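Putative NADH-flavin reductase (PDB 4R01) probably binds a dinucleotide cofactor in an NAD(P)-binding Rossmann fold and may act as an NADH-dependent flavin reductase. Local coordinates at residues G159-Y165 against S183-I189; I7-G11 against V32-S38; F59-A65 against T93-V98; G102-I106 against E203-L207; T52-L56 against F84-L88. All coordinates share one frame; numbering follows the deposited sequence.

Interaction 1. Residues G159-Y165 against S183-I189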
# COMPACT_ATOMS: atom_id res chain seq x y z
N GLY A 159 -13.22 18.98 4.92
CA GLY A 159 -12.26 18.97 3.83
C GLY A 159 -12.55 20.05 2.82
O GLY A 159 -13.68 20.54 2.71
N GLU A 160 -11.53 20.43 2.06
CA GLU A 160 -11.64 21.47 1.05
C GLU A 160 -12.64 21.09 -0.04
O GLU A 160 -12.62 19.97 -0.55
CB GLU A 160 -10.26 21.75 0.43
CG GLU A 160 -10.25 22.84 -0.64
CD GLU A 160 -8.85 23.11 -1.18
OE1 GLU A 160 -7.88 22.55 -0.64
OE2 GLU A 160 -8.73 23.88 -2.16
N LYS A 161 -13.53 22.02 -0.37
CA LYS A 161 -14.47 21.83 -1.47
C LYS A 161 -13.78 22.08 -2.80
O LYS A 161 -13.68 23.23 -3.25
CB LYS A 161 -15.68 22.75 -1.31
CG LYS A 161 -16.75 22.56 -2.38
CD LYS A 161 -17.53 23.83 -2.62
CE LYS A 161 -18.68 23.98 -1.62
NZ LYS A 161 -19.07 25.41 -1.42
N THR A 162 -13.30 21.01 -3.44
CA THR A 162 -12.57 21.14 -4.69
C THR A 162 -13.51 21.37 -5.87
O THR A 162 -13.17 22.09 -6.81
CB THR A 162 -11.71 19.89 -4.98
OG1 THR A 162 -12.55 18.83 -5.45
CG2 THR A 162 -10.98 19.45 -3.73
N GLY A 163 -14.67 20.74 -5.82
CA GLY A 163 -15.64 20.85 -6.90
C GLY A 163 -15.44 19.82 -7.98
O GLY A 163 -16.29 19.66 -8.86
N ASN A 164 -14.32 19.11 -7.93
CA ASN A 164 -14.02 18.08 -8.92
C ASN A 164 -13.97 16.69 -8.30
O ASN A 164 -13.01 16.34 -7.61
CB ASN A 164 -12.70 18.39 -9.63
CG ASN A 164 -12.74 19.69 -10.40
OD1 ASN A 164 -11.87 20.55 -10.24
ND2 ASN A 164 -13.75 19.84 -11.26
N TYR A 165 -15.00 15.90 -8.56
CA TYR A 165 -15.07 14.55 -8.02
C TYR A 165 -15.11 13.51 -9.13
O TYR A 165 -15.27 13.85 -10.31
CB TYR A 165 -16.30 14.41 -7.11
CG TYR A 165 -17.61 14.40 -7.87
CD1 TYR A 165 -18.23 15.59 -8.22
CD2 TYR A 165 -18.22 13.20 -8.23
CE1 TYR A 165 -19.43 15.59 -8.92
CE2 TYR A 165 -19.41 13.19 -8.92
CZ TYR A 165 -20.01 14.39 -9.26
OH TYR A 165 -21.20 14.38 -9.95
N SER A 183 -14.03 15.18 0.38
CA SER A 183 -14.60 16.03 1.41
C SER A 183 -16.10 15.82 1.49
O SER A 183 -16.72 15.32 0.55
CB SER A 183 -14.29 17.50 1.13
OG SER A 183 -14.92 17.92 -0.06
N TYR A 184 -16.70 16.18 2.63
CA TYR A 184 -18.15 16.12 2.77
C TYR A 184 -18.82 17.02 1.74
O TYR A 184 -19.84 16.66 1.17
CB TYR A 184 -18.58 16.50 4.19
CG TYR A 184 -18.52 15.36 5.19
CD1 TYR A 184 -17.63 14.31 5.02
CD2 TYR A 184 -19.37 15.34 6.29
CE1 TYR A 184 -17.57 13.27 5.93
CE2 TYR A 184 -19.32 14.30 7.21
CZ TYR A 184 -18.42 13.26 7.02
OH TYR A 184 -18.37 12.22 7.92
N ALA A 185 -18.21 18.18 1.50
CA ALA A 185 -18.74 19.14 0.53
C ALA A 185 -18.78 18.56 -0.89
O ALA A 185 -19.82 18.59 -1.55
CB ALA A 185 -17.92 20.42 0.55
N ASP A 186 -17.65 18.02 -1.35
CA ASP A 186 -17.59 17.42 -2.69
C ASP A 186 -18.52 16.21 -2.81
O ASP A 186 -19.11 15.98 -3.86
CB ASP A 186 -16.15 17.02 -3.03
CG ASP A 186 -15.29 18.22 -3.42
OD1 ASP A 186 -15.83 19.17 -4.01
OD2 ASP A 186 -14.08 18.20 -3.13
N TYR A 187 -18.65 15.46 -1.72
CA TYR A 187 -19.53 14.30 -1.68
C TYR A 187 -20.99 14.72 -1.85
O TYR A 187 -21.75 14.09 -2.58
CB TYR A 187 -19.35 13.54 -0.37
CG TYR A 187 -20.29 12.37 -0.16
CD1 TYR A 187 -19.98 11.11 -0.63
CD2 TYR A 187 -21.49 12.54 0.52
CE1 TYR A 187 -20.84 10.04 -0.43
CE2 TYR A 187 -22.36 11.48 0.72
CZ TYR A 187 -22.02 10.23 0.24
OH TYR A 187 -22.89 9.18 0.44
N ALA A 188 -21.37 15.80 -1.17
CA ALA A 188 -22.73 16.33 -1.28
C ALA A 188 -23.02 16.74 -2.72
O ALA A 188 -24.11 16.48 -3.23
CB ALA A 188 -22.92 17.52 -0.34
N ILE A 189 -22.04 17.37 -3.36
CA ILE A 189 -22.18 17.77 -4.75
C ILE A 189 -22.48 16.57 -5.64
O ILE A 189 -23.40 16.61 -6.46
CB ILE A 189 -20.91 18.48 -5.26
CG1 ILE A 189 -20.69 19.79 -4.50
CG2 ILE A 189 -21.00 18.75 -6.76
CD1 ILE A 189 -19.49 20.58 -4.97
O HOH W 1 -16.50 19.14 3.25

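Interaction 2. Residues I7-G11 against V32-S38. With SO4 (sulfate ion), chain C.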
# COMPACT_ATOMS: atom_id res chain seq x y z
N ILE A 7 -32.91 12.77 6.32
CA ILE A 7 -32.90 12.22 7.67
C ILE A 7 -31.54 12.51 8.33
O ILE A 7 -30.50 12.35 7.69
CB ILE A 7 -33.18 10.71 7.68
CG1 ILE A 7 -34.69 10.44 7.60
CG2 ILE A 7 -32.64 10.05 8.94
CD1 ILE A 7 -35.31 10.73 6.26
N ALA A 8 -31.58 12.94 9.59
CA ALA A 8 -30.39 13.32 10.35
C ALA A 8 -29.67 14.50 9.70
O ALA A 8 -28.47 14.44 9.45
CB ALA A 8 -29.44 12.13 10.51
N ALA A 9 -30.42 15.57 9.44
CA ALA A 9 -29.88 16.73 8.75
C ALA A 9 -28.95 17.56 9.63
O ALA A 9 -28.28 18.47 9.15
CB ALA A 9 -31.02 17.60 8.23
N ASN A 10 -28.93 17.26 10.92
CA ASN A 10 -28.04 17.95 11.85
C ASN A 10 -26.64 17.35 11.85
O ASN A 10 -25.68 17.98 12.31
CB ASN A 10 -28.61 17.94 13.26
CG ASN A 10 -29.70 18.97 13.45
OD1 ASN A 10 -29.67 20.03 12.82
ND2 ASN A 10 -30.66 18.67 14.32
N GLY A 11 -26.53 16.13 11.35
CA GLY A 11 -25.24 15.47 11.20
C GLY A 11 -24.37 16.24 10.24
O GLY A 11 -24.87 17.05 9.45
N VAL A 32 -35.18 15.68 11.87
CA VAL A 32 -34.15 15.73 12.90
C VAL A 32 -34.68 15.30 14.27
O VAL A 32 -35.88 15.09 14.45
CB VAL A 32 -33.56 17.14 13.03
CG1 VAL A 32 -32.86 17.55 11.74
CG2 VAL A 32 -34.65 18.14 13.37
N ARG A 33 -33.77 15.19 15.23
CA ARG A 33 -34.13 14.77 16.58
C ARG A 33 -34.08 15.95 17.56
O ARG A 33 -34.83 15.98 18.53
CB ARG A 33 -33.21 13.65 17.06
CG ARG A 33 -33.31 12.37 16.24
CD ARG A 33 -32.30 11.33 16.70
NE ARG A 33 -30.92 11.78 16.50
CZ ARG A 33 -29.85 11.07 16.83
NH1 ARG A 33 -29.99 9.87 17.38
NH2 ARG A 33 -28.64 11.56 16.62
N SER A 34 -33.19 16.90 17.30
CA SER A 34 -33.07 18.08 18.14
C SER A 34 -33.27 19.35 17.32
O SER A 34 -33.80 19.30 16.21
CB SER A 34 -31.72 18.11 18.85
OG SER A 34 -30.65 18.13 17.92
N GLU A 35 -32.84 20.49 17.86
CA GLU A 35 -33.01 21.77 17.18
C GLU A 35 -32.28 21.78 15.84
O GLU A 35 -31.18 21.25 15.71
CB GLU A 35 -32.51 22.92 18.06
CG GLU A 35 -32.89 24.30 17.54
CD GLU A 35 -32.01 25.40 18.09
OE1 GLU A 35 -31.05 25.09 18.83
OE2 GLU A 35 -32.27 26.58 17.78
N ASN A 36 -32.91 22.40 14.84
CA ASN A 36 -32.36 22.41 13.50
C ASN A 36 -31.19 23.37 13.36
O ASN A 36 -31.33 24.58 13.55
CB ASN A 36 -33.44 22.77 12.48
CG ASN A 36 -32.91 22.86 11.07
OD1 ASN A 36 -32.86 23.94 10.48
ND2 ASN A 36 -32.50 21.72 10.51
N LYS A 37 -30.02 22.83 13.02
CA LYS A 37 -28.83 23.63 12.79
C LYS A 37 -28.58 23.80 11.29
O LYS A 37 -27.75 24.61 10.88
CB LYS A 37 -27.61 23.00 13.46
CG LYS A 37 -27.82 22.61 14.91
CD LYS A 37 -28.01 23.83 15.80
CE LYS A 37 -26.76 24.11 16.63
NZ LYS A 37 -26.93 25.29 17.52
N SER A 38 -29.30 23.02 10.48
CA SER A 38 -29.14 23.07 9.03
C SER A 38 -29.87 24.27 8.43
O SER A 38 -30.59 24.99 9.13
CB SER A 38 -29.66 21.78 8.39
OG SER A 38 -31.07 21.68 8.50
S SO4 C . -30.25 14.60 13.84
O1 SO4 C . -30.63 15.46 12.73
O2 SO4 C . -31.04 13.37 13.80
O3 SO4 C . -28.83 14.28 13.74
O4 SO4 C . -30.49 15.30 15.11

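Interaction 3. Residues F59-A65 against T93-V98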
# COMPACT_ATOMS: atom_id res chain seq x y z
N PHE A 59 -42.59 13.59 -1.44
CA PHE A 59 -41.16 13.82 -1.67
C PHE A 59 -40.70 13.13 -2.95
O PHE A 59 -41.07 11.98 -3.21
CB PHE A 59 -40.33 13.33 -0.48
CG PHE A 59 -40.46 14.19 0.74
CD1 PHE A 59 -39.89 15.45 0.79
CD2 PHE A 59 -41.13 13.72 1.86
CE1 PHE A 59 -40.01 16.24 1.91
CE2 PHE A 59 -41.24 14.50 2.99
CZ PHE A 59 -40.68 15.76 3.02
N ASP A 60 -39.89 13.82 -3.74
CA ASP A 60 -39.30 13.22 -4.92
C ASP A 60 -38.24 12.21 -4.52
O ASP A 60 -38.09 11.16 -5.15
CB ASP A 60 -38.69 14.30 -5.82
CG ASP A 60 -39.74 15.16 -6.49
OD1 ASP A 60 -40.77 14.61 -6.92
OD2 ASP A 60 -39.53 16.39 -6.58
N ALA A 61 -37.51 12.52 -3.45
CA ALA A 61 -36.47 11.62 -2.95
C ALA A 61 -36.24 11.82 -1.46
O ALA A 61 -36.38 12.93 -0.94
CB ALA A 61 -35.18 11.83 -3.72
N VAL A 62 -35.88 10.74 -0.78
CA VAL A 62 -35.53 10.78 0.63
C VAL A 62 -34.08 10.37 0.82
O VAL A 62 -33.69 9.26 0.44
CB VAL A 62 -36.46 9.88 1.46
CG1 VAL A 62 -35.92 9.72 2.87
CG2 VAL A 62 -37.87 10.43 1.48
N ILE A 63 -33.27 11.25 1.41
CA ILE A 63 -31.86 10.98 1.62
C ILE A 63 -31.55 10.74 3.09
O ILE A 63 -31.68 11.64 3.91
CB ILE A 63 -30.96 12.14 1.12
CG1 ILE A 63 -31.20 12.42 -0.37
CG2 ILE A 63 -29.49 11.82 1.37
CD1 ILE A 63 -32.22 13.50 -0.64
N SER A 64 -31.13 9.52 3.41
CA SER A 64 -30.79 9.20 4.79
C SER A 64 -29.30 9.36 5.04
O SER A 64 -28.47 8.68 4.44
CB SER A 64 -31.22 7.77 5.13
OG SER A 64 -30.80 7.43 6.44
N ALA A 65 -28.97 10.30 5.93
CA ALA A 65 -27.60 10.52 6.36
C ALA A 65 -27.46 10.05 7.80
O ALA A 65 -26.66 10.58 8.57
CB ALA A 65 -27.23 11.98 6.23
N THR A 93 -40.89 7.07 -5.16
CA THR A 93 -39.91 7.90 -4.47
C THR A 93 -38.52 7.25 -4.40
O THR A 93 -38.40 6.05 -4.11
CB THR A 93 -40.37 8.23 -3.03
OG1 THR A 93 -41.71 8.72 -3.06
CG2 THR A 93 -39.46 9.28 -2.40
N ARG A 94 -37.49 8.04 -4.67
CA ARG A 94 -36.11 7.57 -4.57
C ARG A 94 -35.61 7.60 -3.13
O ARG A 94 -35.93 8.52 -2.37
CB ARG A 94 -35.19 8.41 -5.45
CG ARG A 94 -35.37 8.17 -6.94
CD ARG A 94 -34.22 8.77 -7.74
NE ARG A 94 -32.94 8.17 -7.39
CZ ARG A 94 -31.77 8.54 -7.91
NH1 ARG A 94 -31.73 9.51 -8.81
NH2 ARG A 94 -30.65 7.94 -7.53
N PHE A 95 -34.84 6.60 -2.75
CA PHE A 95 -34.29 6.53 -1.40
C PHE A 95 -32.78 6.38 -1.44
O PHE A 95 -32.26 5.30 -1.71
CB PHE A 95 -34.93 5.38 -0.62
CG PHE A 95 -34.30 5.11 0.71
CD1 PHE A 95 -34.30 6.08 1.70
CD2 PHE A 95 -33.72 3.88 0.98
CE1 PHE A 95 -33.72 5.84 2.93
CE2 PHE A 95 -33.14 3.63 2.21
CZ PHE A 95 -33.14 4.61 3.19
N LEU A 96 -32.07 7.48 -1.17
CA LEU A 96 -30.61 7.48 -1.21
C LEU A 96 -30.03 7.30 0.19
O LEU A 96 -30.55 7.84 1.16
CB LEU A 96 -30.08 8.78 -1.82
CG LEU A 96 -29.94 8.83 -3.35
CD1 LEU A 96 -31.30 8.80 -4.03
CD2 LEU A 96 -29.15 10.05 -3.77
N VAL A 97 -28.95 6.54 0.27
CA VAL A 97 -28.28 6.30 1.54
C VAL A 97 -26.84 6.78 1.51
O VAL A 97 -26.09 6.44 0.59
CB VAL A 97 -28.29 4.80 1.92
CG1 VAL A 97 -27.60 4.58 3.25
CG2 VAL A 97 -29.72 4.27 1.96
N VAL A 98 -26.46 7.57 2.50
CA VAL A 98 -25.06 7.90 2.71
C VAL A 98 -24.38 6.69 3.33
O VAL A 98 -24.58 6.39 4.51
CB VAL A 98 -24.87 9.13 3.61
CG1 VAL A 98 -23.40 9.39 3.85
CG2 VAL A 98 -25.55 10.34 3.00

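Interaction 4. Residues G102-I106 against E203-L207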
# COMPACT_ATOMS: atom_id res chain seq x y z
N GLY A 102 -16.21 0.74 3.13
CA GLY A 102 -15.76 -0.59 3.51
C GLY A 102 -16.38 -1.73 2.72
O GLY A 102 -15.82 -2.82 2.66
N SER A 103 -17.54 -1.48 2.11
CA SER A 103 -18.28 -2.51 1.40
C SER A 103 -17.95 -2.56 -0.08
O SER A 103 -18.52 -3.35 -0.83
CB SER A 103 -19.79 -2.30 1.58
OG SER A 103 -20.20 -1.10 0.95
N LEU A 104 -17.04 -1.69 -0.51
CA LEU A 104 -16.59 -1.68 -1.90
C LEU A 104 -15.82 -2.95 -2.22
O LEU A 104 -15.03 -3.42 -1.41
CB LEU A 104 -15.73 -0.44 -2.17
CG LEU A 104 -16.48 0.89 -2.19
CD1 LEU A 104 -15.51 2.07 -2.09
CD2 LEU A 104 -17.34 1.00 -3.44
N TYR A 105 -16.06 -3.50 -3.40
CA TYR A 105 -15.32 -4.68 -3.87
C TYR A 105 -13.91 -4.31 -4.29
O TYR A 105 -13.68 -3.24 -4.85
CB TYR A 105 -16.06 -5.36 -5.03
CG TYR A 105 -17.43 -5.88 -4.67
CD1 TYR A 105 -17.59 -7.15 -4.14
CD2 TYR A 105 -18.57 -5.11 -4.87
CE1 TYR A 105 -18.84 -7.64 -3.81
CE2 TYR A 105 -19.82 -5.59 -4.54
CZ TYR A 105 -19.95 -6.86 -4.02
OH TYR A 105 -21.20 -7.34 -3.69
N ILE A 106 -12.96 -5.21 -4.03
CA ILE A 106 -11.56 -4.95 -4.34
C ILE A 106 -11.24 -5.03 -5.83
O ILE A 106 -10.32 -4.37 -6.31
CB ILE A 106 -10.63 -5.93 -3.58
CG1 ILE A 106 -10.95 -7.37 -3.98
CG2 ILE A 106 -10.79 -5.76 -2.08
CD1 ILE A 106 -10.01 -8.37 -3.38
N GLU A 203 -28.98 0.25 -7.17
CA GLU A 203 -27.58 -0.12 -7.23
C GLU A 203 -26.73 0.86 -6.42
O GLU A 203 -27.23 1.90 -5.97
CB GLU A 203 -27.09 -0.17 -8.68
CG GLU A 203 -27.42 1.06 -9.51
CD GLU A 203 -26.81 1.01 -10.90
OE1 GLU A 203 -25.56 1.00 -10.99
OE2 GLU A 203 -27.56 0.98 -11.89
N ARG A 204 -25.46 0.52 -6.22
CA ARG A 204 -24.57 1.39 -5.46
C ARG A 204 -23.58 2.13 -6.35
O ARG A 204 -22.94 1.54 -7.22
CB ARG A 204 -23.79 0.61 -4.41
CG ARG A 204 -22.59 1.41 -3.92
CD ARG A 204 -21.74 0.68 -2.94
NE ARG A 204 -21.12 -0.51 -3.50
CZ ARG A 204 -20.33 -1.31 -2.81
NH1 ARG A 204 -20.06 -1.01 -1.54
NH2 ARG A 204 -19.80 -2.39 -3.36
N ILE A 205 -23.45 3.43 -6.10
CA ILE A 205 -22.40 4.22 -6.71
C ILE A 205 -21.38 4.63 -5.65
O ILE A 205 -21.64 4.50 -4.46
CB ILE A 205 -22.96 5.48 -7.38
CG1 ILE A 205 -23.73 6.32 -6.36
CG2 ILE A 205 -23.86 5.09 -8.54
CD1 ILE A 205 -24.33 7.58 -6.94
N SER A 206 -20.22 5.11 -6.10
CA SER A 206 -19.19 5.58 -5.17
C SER A 206 -18.62 6.91 -5.65
O SER A 206 -18.60 7.20 -6.85
CB SER A 206 -18.08 4.54 -5.02
OG SER A 206 -17.54 4.19 -6.29
N LEU A 207 -18.16 7.72 -4.70
CA LEU A 207 -17.66 9.06 -5.00
C LEU A 207 -16.25 9.27 -4.44
O LEU A 207 -15.89 8.68 -3.43
CB LEU A 207 -18.61 10.12 -4.45
CG LEU A 207 -20.02 10.12 -5.04
CD1 LEU A 207 -20.93 11.06 -4.27
CD2 LEU A 207 -19.96 10.50 -6.51

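Interaction 5. Residues T52-L56 against F84-L88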
# COMPACT_ATOMS: atom_id res chain seq x y z
N THR A 52 -43.76 7.76 9.80
CA THR A 52 -44.86 7.07 9.13
C THR A 52 -44.80 7.35 7.63
O THR A 52 -44.01 8.19 7.18
CB THR A 52 -46.23 7.50 9.68
OG1 THR A 52 -46.52 8.83 9.24
CG2 THR A 52 -46.23 7.46 11.20
N LYS A 53 -45.64 6.67 6.86
CA LYS A 53 -45.71 6.93 5.43
C LYS A 53 -46.17 8.36 5.17
O LYS A 53 -45.68 9.02 4.25
CB LYS A 53 -46.66 5.95 4.74
CG LYS A 53 -46.35 4.49 5.01
CD LYS A 53 -47.22 3.57 4.18
CE LYS A 53 -46.97 2.11 4.53
NZ LYS A 53 -47.70 1.18 3.63
N ASP A 54 -47.08 8.84 6.00
CA ASP A 54 -47.59 10.20 5.87
C ASP A 54 -46.51 11.25 6.13
O ASP A 54 -46.65 12.41 5.73
CB ASP A 54 -48.77 10.42 6.82
CG ASP A 54 -50.03 9.70 6.36
OD1 ASP A 54 -50.12 9.38 5.16
OD2 ASP A 54 -50.92 9.46 7.20
N ASP A 55 -45.43 10.85 6.78
CA ASP A 55 -44.28 11.73 6.97
C ASP A 55 -43.42 11.81 5.72
O ASP A 55 -42.79 12.83 5.45
CB ASP A 55 -43.43 11.27 8.16
CG ASP A 55 -44.15 11.39 9.48
OD1 ASP A 55 -44.96 12.33 9.64
OD2 ASP A 55 -43.90 10.54 10.37
N LEU A 56 -43.40 10.73 4.94
CA LEU A 56 -42.51 10.65 3.79
C LEU A 56 -43.23 10.78 2.45
O LEU A 56 -42.60 10.72 1.39
CB LEU A 56 -41.72 9.35 3.82
CG LEU A 56 -40.73 9.21 4.98
CD1 LEU A 56 -39.79 8.03 4.75
CD2 LEU A 56 -39.95 10.49 5.18
N PHE A 84 -37.51 2.12 6.34
CA PHE A 84 -37.68 2.95 5.16
C PHE A 84 -38.32 2.17 4.02
O PHE A 84 -39.14 2.72 3.27
CB PHE A 84 -36.35 3.54 4.71
CG PHE A 84 -35.97 4.79 5.45
CD1 PHE A 84 -36.74 5.93 5.33
CD2 PHE A 84 -34.84 4.83 6.25
CE1 PHE A 84 -36.41 7.09 6.00
CE2 PHE A 84 -34.50 5.98 6.92
CZ PHE A 84 -35.28 7.11 6.79
N ASN A 85 -37.95 0.90 3.89
CA ASN A 85 -38.56 0.04 2.89
C ASN A 85 -40.07 -0.08 3.12
O ASN A 85 -40.85 0.03 2.18
CB ASN A 85 -37.92 -1.35 2.92
CG ASN A 85 -38.51 -2.28 1.88
OD1 ASN A 85 -38.31 -2.10 0.68
ND2 ASN A 85 -39.23 -3.30 2.34
N GLN A 86 -40.45 -0.27 4.36
CA GLN A 86 -41.84 -0.35 4.75
C GLN A 86 -42.59 0.90 4.39
O GLN A 86 -43.74 0.83 4.09
CB GLN A 86 -41.98 -0.55 6.25
CG GLN A 86 -41.90 -1.98 6.71
CD GLN A 86 -41.37 -2.12 8.13
OE1 GLN A 86 -41.24 -1.14 8.86
NE2 GLN A 86 -41.05 -3.34 8.52
N LEU A 87 -41.92 2.04 4.41
CA LEU A 87 -42.54 3.34 4.18
C LEU A 87 -42.55 3.75 2.72
O LEU A 87 -43.47 4.43 2.26
CB LEU A 87 -41.83 4.41 5.00
CG LEU A 87 -41.84 4.24 6.52
CD1 LEU A 87 -41.15 5.42 7.19
CD2 LEU A 87 -43.26 4.09 7.03
N LEU A 88 -41.53 3.33 1.97
CA LEU A 88 -41.33 3.86 0.62
C LEU A 88 -41.57 2.85 -0.51
O LEU A 88 -41.82 3.25 -1.64
CB LEU A 88 -39.91 4.43 0.50
CG LEU A 88 -39.59 5.61 1.41
CD1 LEU A 88 -38.21 6.16 1.10
CD2 LEU A 88 -40.65 6.70 1.29

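Interaction 1. Residues G159-Y165 against S183-I189
The irregular segment G159-Y165 runs past the first turn of the helix that starts at Y184, closest at G159 and S183, whose CA atoms are 4.5 Å apart, and still near at K161 and A185. D186, in that first turn, carries the contact. With chi1 at -77°, its CG lies beside the backbone N and anti to the carbonyl carbon, which swings the carboxylate to T162 and G163. It takes two backbone N-H groups, one on each oxygen and both on the syn side: T162 N reaches D186 OD2 at 2.9 Å, and G163 N reaches D186 OD1 at 2.7 Å. A third donor, T162 OG1, comes to D186 OD2 at 2.8 Å from above the carboxylate plane, 47° out of it. Three bonds thus grip the buried group and fix its rotation. T162 OG1 also accepts from N164 N, closing an ST turn. G163 has phi 88°, a backbone shape that suits glycine.

S183 OG accepts from D186 N at 3.0 Å and lies near E160 O. A water accepts from A185 N and donates to G159 O, bridging the helix start to the loop. Apolar contacts flank the carboxylate: K161 CB rests on A185 CB at 3.7 Å, while one turn further along the helix I189 CG2 meets Y165 CE1 obliquely at 4.1 Å. Y165 OH goes on to a hydrogen bond with D193 of helix 184-196. Y184 leads away to D72 of a second subunit.

S183 is thus the N-cap of helix 184-196, and the loop with its ST turn, before strand 165-168, docks on this helix of the Rossmann-like fold.

Interaction 2. Residues I7-G11 against V32-S38
N10 turns its amide toward 32-38 through a chi1 of -79°, which sets CG beside the backbone N, and a chi2 of -31° that leads OD1 to K37 and ND2 to E35. K37 N gives N10 OD1 a nearly straight bond of 2.8 Å, the donor tilted 24° from the carbonyl plane of the amide. N10 ND2 makes a weak bond of 3.0 Å to E35 O and lies against V32 CB at 3.5 Å. Both ends of the amide are therefore engaged by the loop, one as acceptor and one as donor.

A sulfate ion, probably from the crystallisation liquor, sits between the two segments. N10 N donates to its O1 at 3.1 Å, and R33 N donates to O4 at 3.3 Å; N10 ND2 adds a weak, long bond to O4. R33 bends at chi3 to bring NE near O2, again weakly, at 3.1 Å. V32 CG1 packs against O1, so the anion has an apolar neighbour beside its polar grip. Deeper in, A9 CB touches V32 CG1 at 4.0 Å, and A9 O faces S38 CB.

A8 to G11 form a type I turn leading into helix 12-24, and A9 packs on V18 of that helix. Segment 32-38 leaves the neighbouring parallel strand 27-32. In Rossmann folds the turn after the first strand holds the cofactor's pyrophosphate, and the end of the second strand meets the adenosine ribose, or the 2'-phosphate of NADP. A sulfate between the two is consistent with a cofactor phosphate site, without deciding which.

Interaction 3. Residues F59-A65 against T93-V98
Strands 61-64 and 94-98 run parallel, their axes 4.6 Å apart at closest and 17° from exact alignment, in a register that pairs A61 with R94 and S64 with V97. The hydrogen bonds alternate between the strands: R94 N to D60 O, V62 N to R94 O at 2.7 Å, L96 N to V62 O, S64 N to L96 O, and V98 N to S64 O at 3.0 Å. CA-H groups of A61, I63 and F95 add short contacts to the same carbonyls. The two strands are joined through helix 76-88 as a beta-alpha-beta unit of the Rossmann sheet, and 61-64 lies next to strand 3-7 on its other edge.

On one face, A61 CB meets R94 CB at 3.8 Å, and I63 and L96 lie side by side, I63 CG1 to L96 CB 4.1 Å; L195 of helix 184-196 covers A61, I63 and L96. V62, S64, F95 and V97 take the other face. A chi1 of 172° leans the F95 ring toward the neighbouring strand, forward of its partner V62, so that F95 CE1 reaches S64 CB at 3.8 Å and F95 CD1 meets V62 CG1 at 4.2 Å. Before the strand, T93 CG2 lies 3.2 Å from F59 O. The guanidinium of R94 leads away to a salt bridge with E194.

Interaction 4. Residues G102-I106 against E203-L207
The polar part of the contact centres on S103 O, which receives both terminal nitrogens of the R204 guanidinium. R204 NH2 donates to S103 O at 3.0 Å, and R204 NH1 makes a weak bond to S103 O at 2.9 Å. The oxygen lies in the guanidinium plane for the NH2 bond, only 5° out of it, yet that nitrogen stands above the carbonyl plane of S103 by 42°. One carbonyl thus meets the fork of the guanidinium. R204 reaches it from strand 203-209 as an arm extended to CD, with CG anti to the backbone N (chi1 164°), and bent at chi3. Its NE makes a salt bridge with E170.

L104 CD2 lies over one face of the R204 guanidinium, 3.8 Å above the plane and over its centre. Y105 stands at the edge: its CD2 is 3.3 Å from R204 NH2, and the ring and guanidinium planes are at right angles, so there is no parallel stacking.

The apolar share is small. L104 CD2 also reaches S206 CB at 3.9 Å, and so bridges R204 and S206, two residues further along the strand, whose CB also points toward the loop. S206 OG turns to G169 O. F148 and S150 of strand 145-150 and L135 of helix 125-138 also touch R204, enclosing it within the fold.

The chemistry implies a buried arginine whose charge is probably balanced by E170, while a backbone carbonyl and a leucine methyl help fix the plane of the guanidinium and tie loop 102-106 to the sheet.

Interaction 5. Residues T52-L56 against F84-L88
L56 packs on F84, L87 and L88 where the short, weakly bonded helix 53-56 meets the end of helix 76-88, on the side of the Rossmann sheet where that helix covers strand 61-64. L56 CB points to the second helix and touches L88 CD2 at 3.8 Å. CG, anti to the carbonyl carbon (chi1 -65°), carries the branch onward, and CD1 ends among three side chains. F84 meets this methyl with its ring edge, CD1 and CE1 both 3.7 Å away and L56 CD1 lying near the ring plane. L87 CD1 and L88 CD2 each lie 3.8 Å from L56 CD1. All three contacts are apolar, and no hydrogen bond crosses between the segments.

L87 reaches past L56 to the start of the short helix, where its CD2 packs on the backbone of T52 and K53. T52 and D55 form a capping box there: T52 N donates to D55 OD2 at 2.8 Å, and D55 N returns a weak bond to T52 OG1. D55 OD2 also forms a salt bridge with K46, which links the cap to the region of strand 42-45. Further in, F84 and L88 rest on V62, and the F84 ring meets that of F95.

At the solvent-exposed rim, K53 stretches along the helix end with its chain extended beyond CG. Its CG lies 3.7 Å from L87 CD2, and its CE comes within 3.5 Å of the backbone oxygen Q86 O.

Interactions 3 and 5 share one region: F84 and L88 pack on V62 and F95, so a hydrogen-bonded strand pair is covered by a mainly apolar helix contact without hydrogen bonds across it. I7 makes backbone hydrogen bonds with I63 and A65, joining interaction 3 to interaction 2, where backbone N-H groups, the N10 amide and R33 meet the sulfate. Interaction 4, buried, lies on the opposite side of the chain's centre from interactions 2 and 5 and relies on one arginine. Interaction 1 is a surface contact built on a carboxylate; it reaches interaction 4 through L207, against Y165 and Y187, and interaction 3 through Y187 on V98. Interactions 1 and 5 are farthest apart, centres about 30 Å.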